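Local coordinates for SusD superfamily protein (Bacteroides fragilis NCTC 9343, PDB 3NQP) that probably binds glycans at the outer membrane surface for uptake by a partner transporter, as other SusD-family lipoproteins do, at residues G81-F85 with W494-M500; Y386-A390 with Y405-V409; G281-V287 with N311-Y317. All blocks are in the same frame, centred on the assembly; numbering follows the deposited sequence.

Contact 1 (G81-F85 with W494-M500); sequences GVSKF and WPIEKTM
Phe85 is the apolar centre of this contact, where a loop from the N-terminal part of this SusD-like fold meets the start of the C-terminal helix 498-503. Its chi1 is m (-73°), which brings the ring up to Ile496 and Met500. Ile496, with chi1 p, places CG2 3.8 Å from Phe85 CE1 in an off-centre CH-pi contact. Met500, a selenomethionine, sets CE 4.1 Å from Phe85 CE2, and its SE lies 5.3 Å from the ring centroid in an oblique Met-aromatic contact. Tyr135 of helix 110-135 meets the Phe85 ring edge-to-face.

Toward the other end, Trp494 (chi1 m) brings CZ3 within 4.0 Å of Gly81 CA and 4.4 Å of Val82 CG1. A side chain on Gly81 would clash with that indole, and its positive phi (82°) also suits glycine. The segment 494-497 is extended, while Lys84 and Phe85 both adopt left-handed backbone angles, near 55/47 and 50/36.

At the polar edge sits Glu497, the N-cap residue of the helix, its CA 6.8 Å from Ser83 CA. One water joins Val82 O (3.0 Å) to Pro495 O (2.7 Å); a second accepts from Phe85 N at 2.9 Å and donates to Glu497 OE1 at 2.6 Å. The other carboxylate oxygen, Glu497 OE2, accepts a hydrogen bond from Lys84 N at 2.9 Å, with an N-H...O angle of 164°.

Contact 2 (Y386-A390 with Y405-V409); sequences YLTLA and YINLV
Both segments are helical, 386-390 within helix 382-396 and 405-409 within helix 399-414, and they run nearly antiparallel: the axes of these short segments approach to 9.0 Å at a signed crossing angle of -157°. The closest CA pair is Tyr386 and Tyr405, 5.5 Å apart. Tyr405 (chi1 m) points toward the other helix, its CB 3.4 Å from Tyr386 O and 3.8 Å from Ala390 CB, and Leu389 CB sits over its ring face, 4.1 Å from the centroid. This is a helical hairpin, as expected of the TPR-like helical repeats of SusD proteins, and helix 431-445 packs beside it against Leu387, Ala390, Ile406 and Val409. The Tyr386 ring (chi1 m) reaches past Tyr405, with centroids 5.8 Å apart and planes at 30°, so the two rings barely overlap. Over one Tyr386 face lies Leu408 CD1, 4.0 Å from the centroid, while Val409 CG2 approaches the ring edge at CD2 (4.1 Å). Val409, chi1 t, also sets CG2 4.1 Å from Leu387 CG.

Contact 3 (G281-V287 with N311-Y317); sequences GTFTYNV and NTGNQTY
A type I turn, Gly281 to Thr284, docks on the irregular run 313-315 through one isolated beta bridge, Phe283 with Gln315 (CA-CA 5.0 Å), in the long loop between strand 265-269 and helix 321-325. Phe283 (chi1 m) lays its ring under Tyr317 CB, 3.5 Å from the centroid; Tyr317, also m, slides its own ring aside, centroids 5.3 Å apart and planes at 19°, and its hydroxyl bonds to Asn67. Thr284 (chi1 p) folds OG1 back to Gly281 O at 2.6 Å. Asn314 OD1 (chi1 p) accepts from Thr316 OG1 (also p) at 2.7 Å. A CB on Gly313 would clash with Thr284 OG1 and Tyr285 O.

The stronger backbone ties are Asn314 N to Gly281 O (3.0 Å), and Thr316 N (2.9 Å) and Tyr317 N (3.2 Å) to the shared Thr282 O. Gln315 (chi1 t, chi2 t) extends so that its amide meets Asp61, and NE2 donates at 3.1 Å to a water lying 2.7 Å from both Phe283 O and Tyr317 O.

Overall arrangement
Contact 1 joins residues 409 positions apart, so the other two contacts fall between its segments in sequence: contact 3 closes first, then contact 2 opens, and both belong to the C-terminal, SusD-family part of the chain. In space the three are separate. Centres of contacts 1 and 2 lie 36 Å apart on opposite sides of the chain's centre, those of 2 and 3 33 Å, and those of 1 and 3 28 Å, with nearest atoms about 9 Å apart. Helix 39-48 borders both contact 1, through Val82, and contact 3, through Phe283. Together they tie chain end to N-terminal region, pair two helices of the helical scaffold, and join two parts of a long loop beside strand 351-358.

Contact 1 (G81-F85 with W494-M500)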
loop_
_atom_site.group_PDB
_atom_site.type_symbol
_atom_site.label_atom_id
_atom_site.label_comp_id
_atom_site.label_asym_id
_atom_site.label_seq_id
_atom_site.Cartn_x
_atom_site.Cartn_y
_atom_site.Cartn_z
ATOM N N GLY A 81 15.767 -7.828 -4.380
ATOM C CA GLY A 81 14.307 -7.759 -4.362
ATOM C C GLY A 81 13.755 -7.223 -5.674
ATOM O O GLY A 81 12.897 -7.854 -6.311
ATOM N N VAL A 82 14.219 -6.016 -6.012
ATOM C CA VAL A 82 13.972 -5.377 -7.299
ATOM C C VAL A 82 15.304 -4.930 -7.864
ATOM O O VAL A 82 16.279 -4.835 -7.117
ATOM C CB VAL A 82 13.017 -4.156 -7.180
ATOM C CG1 VAL A 82 11.644 -4.593 -6.559
ATOM C CG2 VAL A 82 13.646 -2.974 -6.411
ATOM N N SER A 83 15.334 -4.656 -9.167
ATOM C CA SER A 83 16.511 -4.137 -9.841
ATOM C C SER A 83 16.284 -2.701 -10.196
ATOM O O SER A 83 15.145 -2.246 -10.235
ATOM C CB SER A 83 16.741 -4.875 -11.163
ATOM O OG SER A 83 16.862 -6.260 -10.906
ATOM N N LYS A 84 17.387 -2.008 -10.495
ATOM C CA LYS A 84 17.385 -0.688 -11.081
ATOM C C LYS A 84 16.572 0.321 -10.299
ATOM O O LYS A 84 15.815 1.096 -10.911
ATOM C CB LYS A 84 16.885 -0.729 -12.546
ATOM C CG LYS A 84 17.645 -1.684 -13.454
ATOM C CD LYS A 84 17.306 -1.525 -14.967
ATOM C CE LYS A 84 15.990 -2.252 -15.351
ATOM N NZ LYS A 84 15.844 -3.712 -14.922
ATOM N N PHE A 85 16.760 0.354 -8.972
ATOM C CA PHE A 85 15.974 1.260 -8.105
ATOM C C PHE A 85 14.467 1.144 -8.370
ATOM O O PHE A 85 13.726 2.124 -8.360
ATOM C CB PHE A 85 16.419 2.718 -8.286
ATOM C CG PHE A 85 17.742 3.030 -7.680
ATOM C CD1 PHE A 85 17.870 3.203 -6.322
ATOM C CD2 PHE A 85 18.874 3.196 -8.493
ATOM C CE1 PHE A 85 19.064 3.524 -5.763
ATOM C CE2 PHE A 85 20.083 3.519 -7.942
ATOM C CZ PHE A 85 20.196 3.675 -6.580
ATOM N N TRP A 494 16.889 -1.275 1.515
ATOM C CA TRP A 494 17.162 -2.277 0.510
ATOM C C TRP A 494 18.498 -2.034 -0.214
ATOM O O TRP A 494 18.933 -0.870 -0.409
ATOM C CB TRP A 494 16.019 -2.314 -0.499
ATOM C CG TRP A 494 14.653 -2.671 0.024
ATOM C CD1 TRP A 494 14.074 -2.247 1.178
ATOM C CD2 TRP A 494 13.677 -3.465 -0.657
ATOM N NE1 TRP A 494 12.778 -2.752 1.271
ATOM C CE2 TRP A 494 12.521 -3.491 0.144
ATOM C CE3 TRP A 494 13.663 -4.149 -1.890
ATOM C CZ2 TRP A 494 11.358 -4.179 -0.238
ATOM C CZ3 TRP A 494 12.523 -4.849 -2.255
ATOM C CH2 TRP A 494 11.383 -4.852 -1.445
ATOM N N PRO A 495 19.204 -3.121 -0.544
ATOM C CA PRO A 495 20.476 -2.917 -1.231
ATOM C C PRO A 495 20.284 -2.735 -2.731
ATOM O O PRO A 495 19.197 -2.958 -3.252
ATOM C CB PRO A 495 21.200 -4.223 -0.969
ATOM C CG PRO A 495 20.071 -5.268 -0.976
ATOM C CD PRO A 495 18.849 -4.553 -0.474
ATOM N N ILE A 496 21.325 -2.276 -3.413
ATOM C CA ILE A 496 21.322 -2.273 -4.863
ATOM C C ILE A 496 22.294 -3.352 -5.405
ATOM O O ILE A 496 23.229 -3.791 -4.700
ATOM C CB ILE A 496 21.568 -0.869 -5.398
ATOM C CG1 ILE A 496 22.937 -0.366 -5.000
ATOM C CG2 ILE A 496 20.458 0.140 -4.876
ATOM C CD1 ILE A 496 23.299 0.920 -5.737
ATOM N N GLU A 497 22.054 -3.746 -6.650
ATOM C CA GLU A 497 22.742 -4.864 -7.323
ATOM C C GLU A 497 24.226 -4.571 -7.539
ATOM O O GLU A 497 24.583 -3.482 -7.990
ATOM C CB GLU A 497 22.230 -5.121 -8.774
ATOM C CG GLU A 497 20.813 -5.228 -9.059
ATOM C CD GLU A 497 20.183 -3.888 -9.270
ATOM O OE1 GLU A 497 19.938 -3.258 -8.237
ATOM O OE2 GLU A 497 19.944 -3.459 -10.417
ATOM N N LYS A 498 25.040 -5.598 -7.312
ATOM C CA LYS A 498 26.464 -5.601 -7.610
ATOM C C LYS A 498 26.714 -5.167 -9.048
ATOM O O LYS A 498 27.625 -4.419 -9.297
ATOM C CB LYS A 498 27.042 -7.025 -7.414
ATOM C CG LYS A 498 28.578 -7.137 -7.497
ATOM C CD LYS A 498 29.053 -8.615 -7.459
ATOM C CE LYS A 498 30.612 -8.753 -7.390
ATOM N NZ LYS A 498 31.189 -8.417 -6.020
ATOM N N THR A 499 25.927 -5.672 -9.995
ATOM C CA THR A 499 26.170 -5.358 -11.414
ATOM C C THR A 499 26.066 -3.867 -11.655
ATOM O O THR A 499 26.914 -3.284 -12.344
ATOM C CB THR A 499 25.210 -6.100 -12.386
ATOM O OG1 THR A 499 23.878 -6.035 -11.876
ATOM C CG2 THR A 499 25.624 -7.533 -12.563
HETATM N N MSE A 500 25.037 -3.241 -11.082
HETATM C CA MSE A 500 24.871 -1.769 -11.176
HETATM C C MSE A 500 26.017 -1.006 -10.523
HETATM O O MSE A 500 26.470 0.030 -11.037
HETATM C CB MSE A 500 23.537 -1.317 -10.551
HETATM C CG MSE A 500 22.480 -0.916 -11.551
HETATM SE SE MSE A 500 21.185 0.399 -10.907
HETATM C CE MSE A 500 21.014 -0.294 -9.132
HETATM O O HOH W 1 17.048 -2.961 -4.955
HETATM O O HOH W 2 18.238 -1.540 -7.375
#

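Contact 2 (Y386-A390 with Y405-V409)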
loop_
_atom_site.group_PDB
_atom_site.type_symbol
_atom_site.label_atom_id
_atom_site.label_comp_id
_atom_site.label_asym_id
_atom_site.label_seq_id
_atom_site.Cartn_x
_atom_site.Cartn_y
_atom_site.Cartn_z
ATOM N N TYR A 386 -8.431 7.606 8.956
ATOM C CA TYR A 386 -8.735 7.355 10.345
ATOM C C TYR A 386 -7.627 6.656 11.151
ATOM O O TYR A 386 -7.335 7.082 12.261
ATOM C CB TYR A 386 -10.009 6.497 10.486
ATOM C CG TYR A 386 -11.325 7.056 9.987
ATOM C CD1 TYR A 386 -11.633 8.407 10.055
ATOM C CD2 TYR A 386 -12.348 6.169 9.603
ATOM C CE1 TYR A 386 -12.879 8.881 9.630
ATOM C CE2 TYR A 386 -13.569 6.638 9.177
ATOM C CZ TYR A 386 -13.839 7.985 9.224
ATOM O OH TYR A 386 -15.049 8.420 8.814
ATOM N N LEU A 387 -7.048 5.563 10.636
ATOM C CA LEU A 387 -6.042 4.827 11.422
ATOM C C LEU A 387 -4.708 5.585 11.483
ATOM O O LEU A 387 -3.943 5.435 12.433
ATOM C CB LEU A 387 -5.912 3.381 10.927
ATOM C CG LEU A 387 -7.213 2.568 11.214
ATOM C CD1 LEU A 387 -7.122 1.253 10.501
ATOM C CD2 LEU A 387 -7.468 2.392 12.717
ATOM N N THR A 388 -4.445 6.407 10.482
ATOM C CA THR A 388 -3.279 7.274 10.481
ATOM C C THR A 388 -3.452 8.386 11.569
ATOM O O THR A 388 -2.506 8.688 12.319
ATOM C CB THR A 388 -2.968 7.826 9.037
ATOM O OG1 THR A 388 -2.905 6.746 8.073
ATOM C CG2 THR A 388 -1.638 8.549 9.015
ATOM N N LEU A 389 -4.653 8.965 11.673
ATOM C CA LEU A 389 -4.981 9.930 12.730
ATOM C C LEU A 389 -4.989 9.265 14.091
ATOM O O LEU A 389 -4.595 9.878 15.071
ATOM C CB LEU A 389 -6.334 10.589 12.449
ATOM C CG LEU A 389 -6.302 11.700 11.398
ATOM C CD1 LEU A 389 -7.688 12.089 10.908
ATOM C CD2 LEU A 389 -5.563 12.895 11.919
ATOM N N ALA A 390 -5.394 7.990 14.161
ATOM C CA ALA A 390 -5.270 7.240 15.414
ATOM C C ALA A 390 -3.798 7.155 15.887
ATOM O O ALA A 390 -3.492 7.298 17.089
ATOM C CB ALA A 390 -5.879 5.851 15.286
ATOM N N TYR A 405 -11.154 6.301 16.636
ATOM C CA TYR A 405 -10.866 5.968 15.235
ATOM C C TYR A 405 -10.817 4.444 14.998
ATOM O O TYR A 405 -11.290 3.961 13.977
ATOM C CB TYR A 405 -9.554 6.604 14.836
ATOM C CG TYR A 405 -9.683 8.083 14.580
ATOM C CD1 TYR A 405 -10.533 8.555 13.595
ATOM C CD2 TYR A 405 -8.939 9.009 15.286
ATOM C CE1 TYR A 405 -10.627 9.934 13.312
ATOM C CE2 TYR A 405 -9.040 10.387 15.006
ATOM C CZ TYR A 405 -9.888 10.832 14.018
ATOM O OH TYR A 405 -9.997 12.193 13.751
ATOM N N ILE A 406 -10.232 3.691 15.931
ATOM C CA ILE A 406 -10.271 2.222 15.846
ATOM C C ILE A 406 -11.702 1.706 15.811
ATOM O O ILE A 406 -12.033 0.840 15.014
ATOM C CB ILE A 406 -9.524 1.537 17.007
ATOM C CG1 ILE A 406 -8.015 1.772 16.886
ATOM C CG2 ILE A 406 -9.823 0.008 17.036
ATOM C CD1 ILE A 406 -7.222 1.365 18.190
ATOM N N ASN A 407 -12.548 2.231 16.674
ATOM C CA ASN A 407 -13.930 1.770 16.729
ATOM C C ASN A 407 -14.787 2.187 15.533
ATOM O O ASN A 407 -15.726 1.471 15.175
ATOM C CB ASN A 407 -14.583 2.165 18.050
ATOM C CG ASN A 407 -14.043 1.357 19.231
ATOM O OD1 ASN A 407 -13.828 0.138 19.118
ATOM N ND2 ASN A 407 -13.828 2.031 20.378
ATOM N N LEU A 408 -14.494 3.327 14.919
ATOM C CA LEU A 408 -15.139 3.672 13.668
ATOM C C LEU A 408 -14.890 2.558 12.629
ATOM O O LEU A 408 -15.818 2.079 12.000
ATOM C CB LEU A 408 -14.591 4.988 13.100
ATOM C CG LEU A 408 -15.257 6.255 13.613
ATOM C CD1 LEU A 408 -14.429 7.510 13.184
ATOM C CD2 LEU A 408 -16.736 6.341 13.171
ATOM N N VAL A 409 -13.629 2.142 12.481
ATOM C CA VAL A 409 -13.289 1.076 11.520
ATOM C C VAL A 409 -13.873 -0.268 11.925
ATOM O O VAL A 409 -14.472 -0.950 11.074
ATOM C CB VAL A 409 -11.774 0.993 11.321
ATOM C CG1 VAL A 409 -11.426 -0.137 10.359
ATOM C CG2 VAL A 409 -11.246 2.397 10.872
#

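Contact 3 (G281-V287 with N311-Y317)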
loop_
_atom_site.group_PDB
_atom_site.type_symbol
_atom_site.label_atom_id
_atom_site.label_comp_id
_atom_site.label_asym_id
_atom_site.label_seq_id
_atom_site.Cartn_x
_atom_site.Cartn_y
_atom_site.Cartn_z
ATOM N N GLY A 281 -4.969 -12.548 -9.607
ATOM C CA GLY A 281 -5.178 -14.009 -9.792
ATOM C C GLY A 281 -4.119 -14.898 -9.177
ATOM O O GLY A 281 -4.336 -16.112 -8.939
ATOM N N THR A 282 -2.949 -14.319 -8.920
ATOM C CA THR A 282 -1.837 -15.052 -8.316
ATOM C C THR A 282 -1.973 -15.325 -6.828
ATOM O O THR A 282 -1.114 -16.004 -6.264
ATOM C CB THR A 282 -0.456 -14.327 -8.541
ATOM O OG1 THR A 282 -0.440 -13.084 -7.861
ATOM C CG2 THR A 282 -0.175 -14.072 -10.066
ATOM N N PHE A 283 -3.001 -14.775 -6.169
ATOM C CA PHE A 283 -3.275 -15.083 -4.752
ATOM C C PHE A 283 -4.407 -16.123 -4.634
ATOM O O PHE A 283 -4.995 -16.254 -3.556
ATOM C CB PHE A 283 -3.733 -13.846 -3.962
ATOM C CG PHE A 283 -2.640 -12.862 -3.633
ATOM C CD1 PHE A 283 -2.064 -12.085 -4.611
ATOM C CD2 PHE A 283 -2.269 -12.640 -2.309
ATOM C CE1 PHE A 283 -1.062 -11.157 -4.266
ATOM C CE2 PHE A 283 -1.291 -11.712 -1.970
ATOM C CZ PHE A 283 -0.703 -10.975 -2.937
ATOM N N THR A 284 -4.748 -16.799 -5.733
ATOM C CA THR A 284 -5.928 -17.693 -5.746
ATOM C C THR A 284 -5.570 -19.191 -5.809
ATOM O O THR A 284 -5.022 -19.746 -4.833
ATOM C CB THR A 284 -6.934 -17.273 -6.830
ATOM O OG1 THR A 284 -6.408 -17.475 -8.154
ATOM C CG2 THR A 284 -7.320 -15.799 -6.625
ATOM N N TYR A 285 -5.883 -19.847 -6.937
ATOM C CA TYR A 285 -5.518 -21.220 -7.147
ATOM C C TYR A 285 -5.564 -21.475 -8.686
ATOM O O TYR A 285 -6.150 -20.691 -9.472
ATOM C CB TYR A 285 -6.455 -22.153 -6.385
ATOM C CG TYR A 285 -7.892 -21.829 -6.690
ATOM C CD1 TYR A 285 -8.551 -20.823 -5.989
ATOM C CD2 TYR A 285 -8.572 -22.479 -7.701
ATOM C CE1 TYR A 285 -9.866 -20.478 -6.278
ATOM C CE2 TYR A 285 -9.927 -22.137 -7.992
ATOM C CZ TYR A 285 -10.545 -21.134 -7.291
ATOM O OH TYR A 285 -11.849 -20.762 -7.589
ATOM N N ASN A 286 -4.911 -22.553 -9.084
ATOM C CA ASN A 286 -4.802 -22.973 -10.465
ATOM C C ASN A 286 -5.793 -24.118 -10.707
ATOM O O ASN A 286 -5.520 -25.248 -10.341
ATOM C CB ASN A 286 -3.376 -23.485 -10.675
ATOM C CG ASN A 286 -3.009 -23.689 -12.137
ATOM O OD1 ASN A 286 -3.807 -24.149 -12.934
ATOM N ND2 ASN A 286 -1.766 -23.354 -12.483
ATOM N N VAL A 287 -6.887 -23.862 -11.390
ATOM C CA VAL A 287 -7.875 -24.939 -11.647
ATOM C C VAL A 287 -7.296 -26.039 -12.549
ATOM O O VAL A 287 -7.546 -27.223 -12.347
ATOM C CB VAL A 287 -9.147 -24.373 -12.232
ATOM C CG1 VAL A 287 -10.033 -25.490 -12.825
ATOM C CG2 VAL A 287 -9.910 -23.649 -11.137
ATOM N N ASN A 311 -9.553 -21.053 -15.341
ATOM C CA ASN A 311 -8.143 -21.331 -15.286
ATOM C C ASN A 311 -7.254 -20.099 -15.309
ATOM O O ASN A 311 -6.116 -20.185 -15.778
ATOM C CB ASN A 311 -7.678 -22.297 -16.392
ATOM C CG ASN A 311 -6.356 -22.968 -16.038
ATOM O OD1 ASN A 311 -6.037 -23.143 -14.839
ATOM N ND2 ASN A 311 -5.566 -23.296 -17.046
ATOM N N THR A 312 -7.733 -18.993 -14.760
ATOM C CA THR A 312 -7.024 -17.733 -14.828
ATOM C C THR A 312 -6.053 -17.521 -13.677
ATOM O O THR A 312 -5.328 -16.502 -13.666
ATOM C CB THR A 312 -8.025 -16.533 -14.869
ATOM O OG1 THR A 312 -8.764 -16.480 -13.642
ATOM C CG2 THR A 312 -9.008 -16.654 -16.025
ATOM N N GLY A 313 -6.053 -18.436 -12.697
ATOM C CA GLY A 313 -5.356 -18.220 -11.424
ATOM C C GLY A 313 -4.140 -19.080 -11.158
ATOM O O GLY A 313 -3.885 -20.069 -11.853
ATOM N N ASN A 314 -3.368 -18.681 -10.149
ATOM C CA ASN A 314 -2.388 -19.527 -9.533
ATOM C C ASN A 314 -2.260 -19.118 -8.074
ATOM O O ASN A 314 -2.949 -18.199 -7.631
ATOM C CB ASN A 314 -1.030 -19.587 -10.322
ATOM C CG ASN A 314 -0.200 -18.335 -10.201
ATOM O OD1 ASN A 314 -0.193 -17.721 -9.158
ATOM N ND2 ASN A 314 0.622 -18.023 -11.250
ATOM N N GLN A 315 -1.474 -19.863 -7.313
ATOM C CA GLN A 315 -1.201 -19.508 -5.926
ATOM C C GLN A 315 0.300 -19.403 -5.723
ATOM O O GLN A 315 0.973 -20.339 -5.282
ATOM C CB GLN A 315 -1.822 -20.476 -4.904
ATOM C CG GLN A 315 -1.862 -19.806 -3.507
ATOM C CD GLN A 315 -2.574 -20.613 -2.474
ATOM O OE1 GLN A 315 -2.485 -21.833 -2.490
ATOM N NE2 GLN A 315 -3.247 -19.936 -1.516
ATOM N N THR A 316 0.798 -18.242 -6.105
ATOM C CA THR A 316 2.197 -17.894 -5.975
ATOM C C THR A 316 2.448 -16.786 -4.946
ATOM O O THR A 316 3.570 -16.389 -4.743
ATOM C CB THR A 316 2.817 -17.500 -7.379
ATOM O OG1 THR A 316 2.000 -16.543 -8.052
ATOM C CG2 THR A 316 2.954 -18.768 -8.288
ATOM N N TYR A 317 1.398 -16.323 -4.285
ATOM C CA TYR A 317 1.474 -15.465 -3.112
ATOM C C TYR A 317 0.381 -15.959 -2.167
ATOM O O TYR A 317 -0.783 -16.130 -2.603
ATOM C CB TYR A 317 1.184 -13.960 -3.447
ATOM C CG TYR A 317 2.210 -13.369 -4.380
ATOM C CD1 TYR A 317 2.071 -13.501 -5.757
ATOM C CD2 TYR A 317 3.348 -12.748 -3.904
ATOM C CE1 TYR A 317 3.020 -13.032 -6.634
ATOM C CE2 TYR A 317 4.297 -12.263 -4.772
ATOM C CZ TYR A 317 4.127 -12.391 -6.143
ATOM O OH TYR A 317 5.084 -11.951 -7.018
HETATM O O HOH W 3 -3.183 -16.806 -1.629
HETATM O O HOH W 4 -7.345 -20.937 -11.929
HETATM O O HOH W 5 -3.221 -24.323 -15.703
#